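Local coordinates for catabolite control protein A (PDB 2O20) that regulates transcription as a DNA-binding protein of the LacI family, probably governing carbon catabolite repression and activation, at residues Ser289-Leu294 with Asp322-Ser327; Ser75-Ala80 with Ser273-Pro278; Gly221-Glu226 with Val245-Val250. The protein carries 1 engineered substitution. One frame throughout, in Å; residues are numbered along the deposited sequence. Where two conformers were deposited one is given.

Followed from the N terminus, the chain first enters contact 2 at residues 75-80, the start of helix 76-91. That contact closes after 192 intervening residues, at the loop after strand 270-272 (residues 273-278), and so ties the two subdomains together. Contact 3 lies wholly within this long excursion, closing an 18-residue loop and joining the starts of helices 225-237 and 248-260. Contact 1 follows in series, pairing strands 289-291 and 324-326; 27 residues, mostly helix 294-309, separate its two segments, and none of the three loops cross. Physically they are neighbours: Asp-248 of contact 3 binds Ser-273 and Ser-277 of contact 2, and Asn-276 of contact 2 binds Asn-291 of contact 1.

Contact 1: residues Ser289-Leu294 with Asp322-Ser327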
ATOM      1  N   SER D 289      -4.795   9.995  14.030  1.00 17.81           N
ATOM      2  CA  SER D 289      -3.411   9.491  13.943  1.00 18.50           C
ATOM      3  C   SER D 289      -2.365  10.589  14.187  1.00 18.94           C
ATOM      4  O   SER D 289      -2.553  11.728  13.786  1.00 19.45           O
ATOM      5  CB  SER D 289      -3.162   8.865  12.547  1.00 18.88           C
ATOM      6  OG  SER D 289      -2.027   8.034  12.525  1.00 20.04           O
ATOM      7  N   VAL D 290      -1.253  10.208  14.809  1.00 19.83           N
ATOM      8  CA  VAL D 290       0.004  10.929  14.632  1.00 19.40           C
ATOM      9  C   VAL D 290       0.338  10.927  13.126  1.00 19.70           C
ATOM     10  O   VAL D 290       0.311   9.867  12.464  1.00 19.50           O
ATOM     11  CB  VAL D 290       1.160  10.253  15.439  1.00 19.58           C
ATOM     12  CG1 VAL D 290       2.541  10.811  15.066  1.00 18.86           C
ATOM     13  CG2 VAL D 290       0.890  10.353  16.939  1.00 21.09           C
ATOM     14  N   ASN D 291       0.607  12.113  12.573  1.00 18.44           N
ATOM     15  CA  ASN D 291       1.100  12.255  11.203  1.00 18.25           C
ATOM     16  C   ASN D 291       2.640  12.333  11.196  1.00 19.04           C
ATOM     17  O   ASN D 291       3.224  13.318  11.693  1.00 18.31           O
ATOM     18  CB  ASN D 291       0.505  13.504  10.540  1.00 18.41           C
ATOM     19  CG  ASN D 291       0.836  13.600   9.044  1.00 21.11           C
ATOM     20  OD1 ASN D 291       0.422  12.766   8.243  1.00 23.66           O
ATOM     21  ND2 ASN D 291       1.580  14.627   8.670  1.00 25.09           N
ATOM     22  N   GLN D 292       3.284  11.301  10.656  1.00 18.26           N
ATOM     23  CA  GLN D 292       4.723  11.331  10.413  1.00 18.95           C
ATOM     24  C   GLN D 292       4.946  11.801   8.984  1.00 18.79           C
ATOM     25  O   GLN D 292       4.174  11.440   8.075  1.00 19.01           O
ATOM     26  CB  GLN D 292       5.354   9.957  10.607  1.00 18.49           C
ATOM     27  CG  GLN D 292       5.209   9.389  12.030  1.00 18.46           C
ATOM     28  CD  GLN D 292       6.013   8.093  12.195  1.00 19.29           C
ATOM     29  OE1 GLN D 292       7.053   7.935  11.581  1.00 21.02           O
ATOM     30  NE2 GLN D 292       5.518   7.168  13.003  1.00 17.66           N
ATOM     31  N   PRO D 293       5.999  12.608   8.767  1.00 19.20           N
ATOM     32  CA  PRO D 293       6.320  13.131   7.431  1.00 19.51           C
ATOM     33  C   PRO D 293       7.100  12.088   6.627  1.00 19.84           C
ATOM     34  O   PRO D 293       8.311  12.201   6.424  1.00 20.34           O
ATOM     35  CB  PRO D 293       7.120  14.391   7.761  1.00 19.46           C
ATOM     36  CG  PRO D 293       7.906  13.953   8.980  1.00 18.97           C
ATOM     37  CD  PRO D 293       6.957  13.094   9.779  1.00 19.12           C
ATOM     38  N   LEU D 294       6.382  11.061   6.158  1.00 19.63           N
ATOM     39  CA  LEU D 294       7.013   9.865   5.598  1.00 19.07           C
ATOM     40  C   LEU D 294       7.894  10.119   4.354  1.00 18.58           C
ATOM     41  O   LEU D 294       9.008   9.628   4.275  1.00 18.17           O
ATOM     42  CB  LEU D 294       5.943   8.839   5.280  1.00 20.11           C
ATOM     43  CG  LEU D 294       5.113   8.260   6.461  1.00 19.21           C
ATOM     44  CD1 LEU D 294       4.217   7.190   5.900  1.00 23.25           C
ATOM     45  CD2 LEU D 294       5.975   7.706   7.555  1.00 20.78           C
ATOM     46  N   ASP D 322       9.738  16.928  12.687  1.00 21.04           N
ATOM     47  CA  ASP D 322       8.503  17.212  13.429  1.00 21.82           C
ATOM     48  C   ASP D 322       7.324  16.319  13.008  1.00 20.88           C
ATOM     49  O   ASP D 322       7.309  15.791  11.910  1.00 21.39           O
ATOM     50  CB  ASP D 322       8.071  18.651  13.221  1.00 22.75           C
ATOM     51  CG  ASP D 322       9.085  19.651  13.723  1.00 26.00           C
ATOM     52  OD1 ASP D 322       9.777  19.386  14.743  1.00 28.01           O
ATOM     53  OD2 ASP D 322       9.168  20.697  13.064  1.00 30.29           O
ATOM     54  N   HIS D 323       6.331  16.184  13.889  1.00 21.07           N
ATOM     55  CA  HIS D 323       5.080  15.460  13.586  1.00 20.79           C
ATOM     56  C   HIS D 323       3.902  16.317  14.078  1.00 21.34           C
ATOM     57  O   HIS D 323       4.099  17.307  14.773  1.00 21.42           O
ATOM     58  CB  HIS D 323       5.052  14.118  14.324  1.00 20.72           C
ATOM     59  CG  HIS D 323       4.969  14.253  15.811  1.00 21.35           C
ATOM     60  ND1 HIS D 323       6.083  14.480  16.596  1.00 20.69           N
ATOM     61  CD2 HIS D 323       3.907  14.251  16.654  1.00 20.09           C
ATOM     62  CE1 HIS D 323       5.713  14.563  17.860  1.00 21.43           C
ATOM     63  NE2 HIS D 323       4.395  14.457  17.920  1.00 21.10           N
ATOM     64  N   GLU D 324       2.686  15.910  13.733  1.00 22.10           N
ATOM     65  CA  GLU D 324       1.441  16.533  14.213  1.00 22.98           C
ATOM     66  C   GLU D 324       0.480  15.405  14.588  1.00 22.35           C
ATOM     67  O   GLU D 324       0.775  14.244  14.319  1.00 20.15           O
ATOM     68  CB  GLU D 324       0.780  17.349  13.094  1.00 23.96           C
ATOM     69  CG  GLU D 324       1.646  18.382  12.437  1.00 29.55           C
ATOM     70  CD  GLU D 324       1.524  18.314  10.926  1.00 37.02           C
ATOM     71  OE1 GLU D 324       2.121  17.371  10.330  1.00 39.44           O
ATOM     72  OE2 GLU D 324       0.828  19.189  10.338  1.00 40.19           O
ATOM     73  N   ILE D 325      -0.659  15.756  15.204  1.00 22.02           N
ATOM     74  CA  ILE D 325      -1.784  14.812  15.400  1.00 22.27           C
ATOM     75  C   ILE D 325      -2.948  15.347  14.594  1.00 22.43           C
ATOM     76  O   ILE D 325      -3.295  16.534  14.688  1.00 21.10           O
ATOM     77  CB  ILE D 325      -2.152  14.651  16.880  1.00 22.82           C
ATOM     78  CG1 ILE D 325      -1.005  13.946  17.620  1.00 25.85           C
ATOM     79  CG2 ILE D 325      -3.481  13.889  17.054  1.00 23.49           C
ATOM     80  CD1 ILE D 325      -1.268  13.590  19.042  1.00 27.45           C
ATOM     81  N   PHE D 326      -3.503  14.490  13.739  1.00 22.24           N
ATOM     82  CA  PHE D 326      -4.713  14.804  12.997  1.00 22.63           C
ATOM     83  C   PHE D 326      -5.932  14.164  13.650  1.00 22.12           C
ATOM     84  O   PHE D 326      -6.043  12.932  13.670  1.00 20.15           O
ATOM     85  CB  PHE D 326      -4.596  14.292  11.557  1.00 23.78           C
ATOM     86  CG  PHE D 326      -3.535  14.990  10.729  1.00 25.27           C
ATOM     87  CD1 PHE D 326      -3.053  16.259  11.069  1.00 26.35           C
ATOM     88  CD2 PHE D 326      -3.076  14.403   9.575  1.00 27.06           C
ATOM     89  CE1 PHE D 326      -2.076  16.870  10.294  1.00 28.84           C
ATOM     90  CE2 PHE D 326      -2.115  15.023   8.782  1.00 28.77           C
ATOM     91  CZ  PHE D 326      -1.623  16.257   9.143  1.00 26.85           C
ATOM     92  N   SER D 327      -6.850  14.993  14.149  1.00 21.28           N
ATOM     93  CA  SER D 327      -8.034  14.494  14.865  1.00 21.81           C
ATOM     94  C   SER D 327      -9.134  14.158  13.882  1.00 21.77           C
ATOM     95  O   SER D 327      -9.524  15.005  13.074  1.00 21.62           O
ATOM     96  CB  SER D 327      -8.528  15.525  15.889  1.00 21.99           C
ATOM     97  OG  SER D 327      -7.586  15.660  16.932  1.00 23.31           O
TER
HETATM   98  O   HOH W   1       4.096  15.908   9.951  1.00 34.54           O
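Ser-289 and Phe-326 form an antiparallel hydrogen-bonded pair, Phe-326 N giving to Ser-289 O at 2.9 Å and Ser-289 N to Phe-326 O at 3.2 Å. Two residues on, Asn-291 N reaches Glu-324 O at 2.8 Å, while the return bond from Glu-324 N to Asn-291 O is weak. Between them Val-290 and Ile-325 make the non-hydrogen-bonded pair, where the CA atoms come within 4.3 Å.

Polar side chains add to this on the face of Asn-291 and Glu-324. Asn-291 ND2 donates to Glu-324 OE1 at 3.3 Å, meeting the carboxylate on its syn side but 35° out of its plane. A water lies between Asn-291 O and Glu-324 OE1, close to the latter, and weakly accepts from ND2. The amide oxygen OD1 turns elsewhere, to ND2 of Asn-276, so both ends of the amide are held.

Aromatic and apolar contacts complete the pairing. With CG anti to the backbone N (chi1 -172°), the amide lies against the ring of Phe-326, the two planes 24° apart. Asn-291 CB makes a CH-pi contact over that ring's face, 3.8 Å from its centroid. An alanine in place of Asn-291 would probably cost Glu-324 OE1 its amide donor, leave Asn-276 ND2 without its mate here and open a gap over the rim of the Phe-326 ring. On the opposite face of the ribbon, Val-290 CG2 touches Ile-325 CG1 at 4.1 Å.

Val-290 and Ile-325 rest on helix 164-177, where Gln-170 also takes the His-323 NE2 bond. Strand 289-291 is further joined by backbone bonds to the loop at Ser-273, and the ribbon runs on through Pro-293, beside Ile-162, into helix 294-309, consistent with the crossover strands that link the two subdomains in the periplasmic-binding-protein fold.

Contact 2: residues Ser75-Ala80 with Ser273-Pro278; sequences STYFAA and SGANSP
Ser-277 OG is gripped by two partners: it bonds to the carboxylate of Asp-248, and it accepts from a water at 2.8 Å. That water in turn accepts from Tyr-77 N at 3.2 Å, so it bridges the serine to the first turn of helix 76-91. Ser-277 CB points toward the helix, 3.8 Å from Tyr-77 CA, and chi1 of 67° places OG between the backbone N and the carbonyl carbon.

Around this bridge the contact is mostly van der Waals. Ala-275 CB sits at the edge of the Tyr-77 ring, near its plane, 3.7 Å from CE1. The ring of Pro-278 and the side chain of Thr-76 run antiparallel alongside one another, with Pro-278 CD 3.7 Å from Thr-76 CB. Beyond them Ala-80 CB meets Pro-278 CD at 4.2 Å, and Thr-76 and Ala-80 also pack on Thr-74 of the second subunit.

The two segments share no direct hydrogen bond; with one bridging water and otherwise only van der Waals contacts between them, the chemistry is consistent with a join that could adjust if the subdomains move.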
ATOM      1  N   SER D  75       3.661  -2.663   2.515  1.00 19.29           N
ATOM      2  CA  SER D  75       3.407  -1.646   3.577  1.00 19.46           C
ATOM      3  C   SER D  75       3.418  -0.257   2.971  1.00 18.95           C
ATOM      4  O   SER D  75       4.472   0.185   2.483  1.00 19.50           O
ATOM      5  CB  SER D  75       4.487  -1.664   4.674  1.00 20.68           C
ATOM      6  OG  SER D  75       4.401  -0.481   5.504  1.00 19.94           O
ATOM      7  N   THR D  76       2.286   0.462   3.028  1.00 17.85           N
ATOM      8  CA  THR D  76       2.266   1.796   2.448  1.00 18.07           C
ATOM      9  C   THR D  76       3.128   2.765   3.258  1.00 18.82           C
ATOM     10  O   THR D  76       3.541   3.775   2.719  1.00 18.62           O
ATOM     11  CB  THR D  76       0.851   2.400   2.280  1.00 18.25           C
ATOM     12  OG1 THR D  76       0.188   2.507   3.541  1.00 16.10           O
ATOM     13  CG2 THR D  76       0.031   1.594   1.324  1.00 17.12           C
ATOM     14  N   TYR D  77       3.340   2.472   4.548  1.00 19.22           N
ATOM     15  CA  TYR D  77       4.283   3.194   5.418  1.00 20.61           C
ATOM     16  C   TYR D  77       5.707   3.168   4.837  1.00 20.53           C
ATOM     17  O   TYR D  77       6.304   4.228   4.592  1.00 20.24           O
ATOM     18  CB  TYR D  77       4.252   2.585   6.839  1.00 22.23           C
ATOM     19  CG  TYR D  77       5.272   3.142   7.788  1.00 22.37           C
ATOM     20  CD1 TYR D  77       5.001   4.256   8.527  1.00 25.19           C
ATOM     21  CD2 TYR D  77       6.533   2.554   7.918  1.00 26.98           C
ATOM     22  CE1 TYR D  77       5.950   4.808   9.403  1.00 24.69           C
ATOM     23  CE2 TYR D  77       7.498   3.094   8.793  1.00 28.01           C
ATOM     24  CZ  TYR D  77       7.190   4.223   9.519  1.00 26.38           C
ATOM     25  OH  TYR D  77       8.116   4.763  10.365  1.00 27.00           O
ATOM     26  N   PHE D  78       6.238   1.963   4.585  1.00 19.77           N
ATOM     27  CA  PHE D  78       7.576   1.829   4.005  1.00 20.16           C
ATOM     28  C   PHE D  78       7.634   2.292   2.540  1.00 19.44           C
ATOM     29  O   PHE D  78       8.599   2.944   2.129  1.00 19.91           O
ATOM     30  CB  PHE D  78       8.111   0.399   4.154  1.00 20.28           C
ATOM     31  CG  PHE D  78       8.333  -0.008   5.574  1.00 20.99           C
ATOM     32  CD1 PHE D  78       9.269   0.654   6.352  1.00 24.22           C
ATOM     33  CD2 PHE D  78       7.623  -1.061   6.124  1.00 23.70           C
ATOM     34  CE1 PHE D  78       9.495   0.282   7.668  1.00 25.02           C
ATOM     35  CE2 PHE D  78       7.825  -1.438   7.449  1.00 24.59           C
ATOM     36  CZ  PHE D  78       8.765  -0.742   8.222  1.00 24.60           C
ATOM     37  N   ALA D  79       6.590   2.010   1.773  1.00 19.09           N
ATOM     38  CA  ALA D  79       6.522   2.496   0.372  1.00 18.79           C
ATOM     39  C   ALA D  79       6.564   4.040   0.260  1.00 18.86           C
ATOM     40  O   ALA D  79       7.202   4.590  -0.650  1.00 18.23           O
ATOM     41  CB  ALA D  79       5.301   1.921  -0.338  1.00 18.86           C
ATOM     42  N   ALA D  80       5.911   4.752   1.188  1.00 18.06           N
ATOM     43  CA  ALA D  80       5.916   6.201   1.150  1.00 19.03           C
ATOM     44  C   ALA D  80       7.286   6.783   1.451  1.00 18.66           C
ATOM     45  O   ALA D  80       7.723   7.725   0.787  1.00 19.03           O
ATOM     46  CB  ALA D  80       4.865   6.753   2.100  1.00 18.90           C
ATOM     47  N   SER D 273      -3.803   6.158  15.970  1.00 17.66           N
ATOM     48  CA  SER D 273      -2.752   5.459  15.243  1.00 17.90           C
ATOM     49  C   SER D 273      -1.402   6.217  15.219  1.00 18.88           C
ATOM     50  O   SER D 273      -1.275   7.338  15.697  1.00 17.87           O
ATOM     51  CB  SER D 273      -3.243   5.172  13.806  1.00 18.94           C
ATOM     52  OG  SER D 273      -2.404   4.221  13.156  1.00 19.91           O
ATOM     53  N   GLY D 274      -0.397   5.559  14.659  1.00 20.42           N
ATOM     54  CA  GLY D 274       0.973   5.967  14.800  1.00 21.71           C
ATOM     55  C   GLY D 274       1.665   6.772  13.706  1.00 21.07           C
ATOM     56  O   GLY D 274       2.676   7.417  14.014  1.00 21.70           O
ATOM     57  N   ALA D 275       1.187   6.750  12.459  1.00 21.11           N
ATOM     58  CA  ALA D 275       1.902   7.447  11.346  1.00 20.63           C
ATOM     59  C   ALA D 275       1.103   8.157  10.240  1.00 19.52           C
ATOM     60  O   ALA D 275       1.659   9.012   9.511  1.00 19.81           O
ATOM     61  CB  ALA D 275       2.928   6.472  10.683  1.00 21.16           C
ATOM     62  N   ASN D 276      -0.178   7.838  10.103  1.00 19.52           N
ATOM     63  CA  ASN D 276      -1.013   8.370   9.033  1.00 19.45           C
ATOM     64  C   ASN D 276      -0.478   8.023   7.637  1.00 18.53           C
ATOM     65  O   ASN D 276      -0.444   8.881   6.746  1.00 18.30           O
ATOM     66  CB  ASN D 276      -1.126   9.894   9.154  1.00 20.02           C
ATOM     67  CG  ASN D 276      -2.309  10.440   8.434  1.00 21.75           C
ATOM     68  OD1 ASN D 276      -3.371   9.823   8.433  1.00 25.73           O
ATOM     69  ND2 ASN D 276      -2.140  11.590   7.796  1.00 22.68           N
ATOM     70  N   SER D 277       0.024   6.802   7.473  1.00 19.06           N
ATOM     71  CA  SER D 277       0.415   6.278   6.170  1.00 18.99           C
ATOM     72  C   SER D 277      -0.771   6.276   5.188  1.00 19.06           C
ATOM     73  O   SER D 277      -1.934   6.424   5.614  1.00 19.12           O
ATOM     74  CB  SER D 277       1.014   4.862   6.333  1.00 20.25           C
ATOM     75  OG  SER D 277       0.056   3.912   6.763  1.00 20.03           O
ATOM     76  N   PRO D 278      -0.490   6.107   3.883  1.00 18.39           N
ATOM     77  CA  PRO D 278      -1.567   6.165   2.896  1.00 18.84           C
ATOM     78  C   PRO D 278      -2.823   5.322   3.127  1.00 18.89           C
ATOM     79  O   PRO D 278      -3.912   5.819   2.844  1.00 18.14           O
ATOM     80  CB  PRO D 278      -0.860   5.849   1.569  1.00 18.73           C
ATOM     81  CG  PRO D 278       0.560   6.297   1.806  1.00 19.92           C
ATOM     82  CD  PRO D 278       0.840   6.021   3.239  1.00 17.29           C
TER
HETATM   83  O   HOH W   2       1.061   1.293   6.445  1.00 19.17           O

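Contact 3: residues Gly221-Glu226 with Val245-Val250. With SO4 (sulfate ion), chain L.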
ATOM      1  N   GLY D 221       4.620  -6.844  20.328  1.00 25.65           N
ATOM      2  CA  GLY D 221       4.835  -7.783  19.210  1.00 25.93           C
ATOM      3  C   GLY D 221       3.828  -7.740  18.074  1.00 25.89           C
ATOM      4  O   GLY D 221       3.621  -8.739  17.361  1.00 26.94           O
ATOM      5  N   ASN D 222       3.214  -6.574  17.893  1.00 24.98           N
ATOM      6  CA  ASN D 222       2.090  -6.397  16.983  1.00 24.72           C
ATOM      7  C   ASN D 222       2.459  -5.571  15.786  1.00 24.07           C
ATOM      8  O   ASN D 222       2.849  -4.421  15.940  1.00 25.51           O
ATOM      9  CB  ASN D 222       0.941  -5.737  17.729  1.00 24.63           C
ATOM     10  CG  ASN D 222       0.381  -6.642  18.768  1.00 25.70           C
ATOM     11  OD1 ASN D 222      -0.173  -7.696  18.432  1.00 25.13           O
ATOM     12  ND2 ASN D 222       0.563  -6.286  20.044  1.00 25.53           N
ATOM     13  N   TYR D 223       2.347  -6.183  14.606  1.00 24.18           N
ATOM     14  CA  TYR D 223       2.815  -5.580  13.352  1.00 24.11           C
ATOM     15  C   TYR D 223       1.796  -5.554  12.207  1.00 22.76           C
ATOM     16  O   TYR D 223       1.895  -4.679  11.342  1.00 22.02           O
ATOM     17  CB  TYR D 223       4.096  -6.291  12.890  1.00 25.78           C
ATOM     18  CG  TYR D 223       5.303  -6.093  13.806  1.00 27.16           C
ATOM     19  CD1 TYR D 223       6.055  -4.924  13.747  1.00 29.17           C
ATOM     20  CD2 TYR D 223       5.679  -7.070  14.732  1.00 25.62           C
ATOM     21  CE1 TYR D 223       7.153  -4.725  14.575  1.00 28.98           C
ATOM     22  CE2 TYR D 223       6.759  -6.862  15.581  1.00 26.37           C
ATOM     23  CZ  TYR D 223       7.505  -5.696  15.485  1.00 28.62           C
ATOM     24  OH  TYR D 223       8.612  -5.475  16.306  1.00 29.06           O
ATOM     25  N   SER D 224       0.814  -6.456  12.233  1.00 20.96           N
ATOM     26  CA  SER D 224      -0.099  -6.684  11.129  1.00 20.40           C
ATOM     27  C   SER D 224      -1.566  -6.310  11.414  1.00 20.10           C
ATOM     28  O   SER D 224      -2.012  -6.211  12.579  1.00 18.51           O
ATOM     29  CB  SER D 224      -0.009  -8.156  10.706  1.00 19.94           C
ATOM     30  OG  SER D 224      -0.705  -9.028  11.583  1.00 17.89           O
ATOM     31  N   TYR D 225      -2.301  -6.082  10.325  1.00 19.04           N
ATOM     32  CA  TYR D 225      -3.759  -5.892  10.366  1.00 18.92           C
ATOM     33  C   TYR D 225      -4.478  -7.047  11.102  1.00 19.36           C
ATOM     34  O   TYR D 225      -5.294  -6.803  11.996  1.00 18.90           O
ATOM     35  CB  TYR D 225      -4.297  -5.794   8.915  1.00 18.84           C
ATOM     36  CG  TYR D 225      -5.786  -5.663   8.775  1.00 16.04           C
ATOM     37  CD1 TYR D 225      -6.439  -4.457   9.051  1.00 19.53           C
ATOM     38  CD2 TYR D 225      -6.557  -6.733   8.313  1.00 18.05           C
ATOM     39  CE1 TYR D 225      -7.833  -4.351   8.902  1.00 15.86           C
ATOM     40  CE2 TYR D 225      -7.932  -6.621   8.163  1.00 19.34           C
ATOM     41  CZ  TYR D 225      -8.556  -5.426   8.471  1.00 15.55           C
ATOM     42  OH  TYR D 225      -9.926  -5.360   8.309  1.00 17.15           O
ATOM     43  N   GLU D 226      -4.101  -8.286  10.796  1.00 18.25           N
ATOM     44  CA  GLU D 226      -4.721  -9.461  11.461  1.00 19.01           C
ATOM     45  C   GLU D 226      -4.409  -9.505  12.970  1.00 18.38           C
ATOM     46  O   GLU D 226      -5.251  -9.872  13.773  1.00 17.85           O
ATOM     47  CB  GLU D 226      -4.364 -10.800  10.819  0.50 19.31           C
ATOM     48  CG  GLU D 226      -5.164 -11.149   9.554  0.50 22.28           C
ATOM     49  CD  GLU D 226      -6.678 -11.220   9.756  0.50 25.66           C
ATOM     50  OE1 GLU D 226      -7.169 -11.608  10.851  0.50 24.13           O
ATOM     51  OE2 GLU D 226      -7.389 -10.885   8.787  0.50 28.56           O
ATOM     52  N   VAL D 245      -1.762   3.213  19.252  1.00 19.39           N
ATOM     53  CA  VAL D 245      -1.258   2.108  18.463  1.00 19.53           C
ATOM     54  C   VAL D 245      -0.096   2.591  17.567  1.00 20.47           C
ATOM     55  O   VAL D 245      -0.208   3.615  16.867  1.00 20.51           O
ATOM     56  CB  VAL D 245      -2.393   1.490  17.608  1.00 19.91           C
ATOM     57  CG1 VAL D 245      -1.863   0.228  16.946  1.00 18.79           C
ATOM     58  CG2 VAL D 245      -3.673   1.211  18.473  1.00 20.93           C
ATOM     59  N   SER D 246       1.049   1.933  17.651  1.00 20.24           N
ATOM     60  CA  SER D 246       2.202   2.471  16.965  1.00 20.71           C
ATOM     61  C   SER D 246       2.167   2.277  15.434  1.00 20.36           C
ATOM     62  O   SER D 246       2.701   3.115  14.721  1.00 20.48           O
ATOM     63  CB  SER D 246       3.502   1.912  17.541  1.00 21.55           C
ATOM     64  OG  SER D 246       3.564   0.545  17.303  1.00 21.34           O
ATOM     65  N   HIS D 247       1.581   1.189  14.952  1.00 19.96           N
ATOM     66  CA  HIS D 247       1.564   0.897  13.501  1.00 20.85           C
ATOM     67  C   HIS D 247       0.169   1.047  12.929  1.00 19.81           C
ATOM     68  O   HIS D 247      -0.785   0.557  13.481  1.00 17.32           O
ATOM     69  CB  HIS D 247       2.101  -0.493  13.215  1.00 22.91           C
ATOM     70  CG  HIS D 247       3.514  -0.672  13.638  1.00 27.61           C
ATOM     71  ND1 HIS D 247       3.918  -1.698  14.465  1.00 32.95           N
ATOM     72  CD2 HIS D 247       4.609   0.100  13.426  1.00 32.37           C
ATOM     73  CE1 HIS D 247       5.209  -1.578  14.708  1.00 32.83           C
ATOM     74  NE2 HIS D 247       5.650  -0.492  14.098  1.00 33.51           N
ATOM     75  N   ASP D 248       0.065   1.744  11.801  1.00 18.53           N
ATOM     76  CA  ASP D 248      -1.228   2.006  11.181  1.00 17.58           C
ATOM     77  C   ASP D 248      -2.000   0.736  10.817  1.00 16.26           C
ATOM     78  O   ASP D 248      -3.208   0.697  10.984  1.00 14.52           O
ATOM     79  CB  ASP D 248      -1.041   2.842   9.891  1.00 17.94           C
ATOM     80  CG  ASP D 248      -0.529   4.255  10.154  1.00 19.11           C
ATOM     81  OD1 ASP D 248      -0.820   4.894  11.210  1.00 19.30           O
ATOM     82  OD2 ASP D 248       0.220   4.728   9.266  1.00 20.74           O
ATOM     83  N   THR D 249      -1.326  -0.283  10.286  1.00 16.36           N
ATOM     84  CA  THR D 249      -1.999  -1.518   9.888  1.00 17.39           C
ATOM     85  C   THR D 249      -2.669  -2.192  11.091  1.00 16.42           C
ATOM     86  O   THR D 249      -3.780  -2.676  10.991  1.00 16.13           O
ATOM     87  CB  THR D 249      -1.039  -2.536   9.275  1.00 18.17           C
ATOM     88  OG1 THR D 249       0.146  -2.585  10.089  1.00 21.82           O
ATOM     89  CG2 THR D 249      -0.690  -2.172   7.840  1.00 21.29           C
ATOM     90  N   VAL D 250      -1.979  -2.184  12.220  1.00 16.43           N
ATOM     91  CA  VAL D 250      -2.528  -2.692  13.481  1.00 16.26           C
ATOM     92  C   VAL D 250      -3.764  -1.891  13.970  1.00 15.81           C
ATOM     93  O   VAL D 250      -4.761  -2.459  14.399  1.00 15.30           O
ATOM     94  CB  VAL D 250      -1.426  -2.764  14.550  1.00 16.33           C
ATOM     95  CG1 VAL D 250      -1.988  -3.328  15.855  1.00 16.47           C
ATOM     96  CG2 VAL D 250      -0.216  -3.588  14.043  1.00 17.19           C
TER
HETATM   97  S   SO4 L2003       8.773  -0.955  15.546  1.00 57.08           S
HETATM   98  O1  SO4 L2003      10.123  -1.252  16.040  1.00 57.76           O
HETATM   99  O2  SO4 L2003       7.798  -1.656  16.384  1.00 56.92           O
HETATM  100  O3  SO4 L2003       8.543   0.490  15.601  1.00 55.82           O
HETATM  101  O4  SO4 L2003       8.661  -1.430  14.165  1.00 56.81           O
HETATM  102  O   HOH W   3       1.391  -1.597  16.741  1.00 17.52           O
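Val-250 packs CG2 against the backbone of the facing loop, 3.4 Å from Tyr-223 C and 3.5 Å from Ser-224 O. With CG2 anti to its own carbonyl carbon and CG1 anti to the backbone N (chi1 -179°), the two methyls divide their work, CG1 lying 4.2 Å from Asn-222 CB. Behind it, Val-250 also touches Ile-186 of strand 183-186, which wedges the side chain between sheet and loop.

Thr-249 supplies the polar counterpart. Its OG1 donates to Tyr-223 O at 3.0 Å, tilted 33° from the carbonyl plane, and so pins the loop just ahead of helix 225-237. The backbone takes part as well: Thr-249 O receives a CA-H...O contact from Tyr-225 CA at 3.3 Å, and the same oxygen lies at the edge of the Tyr-225 ring. The far end of Tyr-225 is occupied elsewhere, its OH bonded to Ser-256 and its ring meeting Tyr-282 of the second subunit.

Tyr-223 runs alongside His-247, both side chains pointing the same way. Their planes are only 24° apart, yet the rings are slid so far that they barely overlap, and Tyr-223 CD1 approaches His-247 CE1 at 3.6 Å. ND1, donating to Asn-222 O at 3.3 Å in both the ring plane and the carbonyl plane, helps fix the rotation of the imidazole. On its other nitrogen, NE2 makes a weak bond to a sulfate, probably from the crystallisation liquor, that Asn-195 also binds.

The two loops follow the C-terminal ends of parallel strands 218-219 and 242-245 and lead into helices 225-237 and 248-260, an arrangement typical of the alpha/beta subdomains of the periplasmic-binding-protein fold in LacI-family regulators.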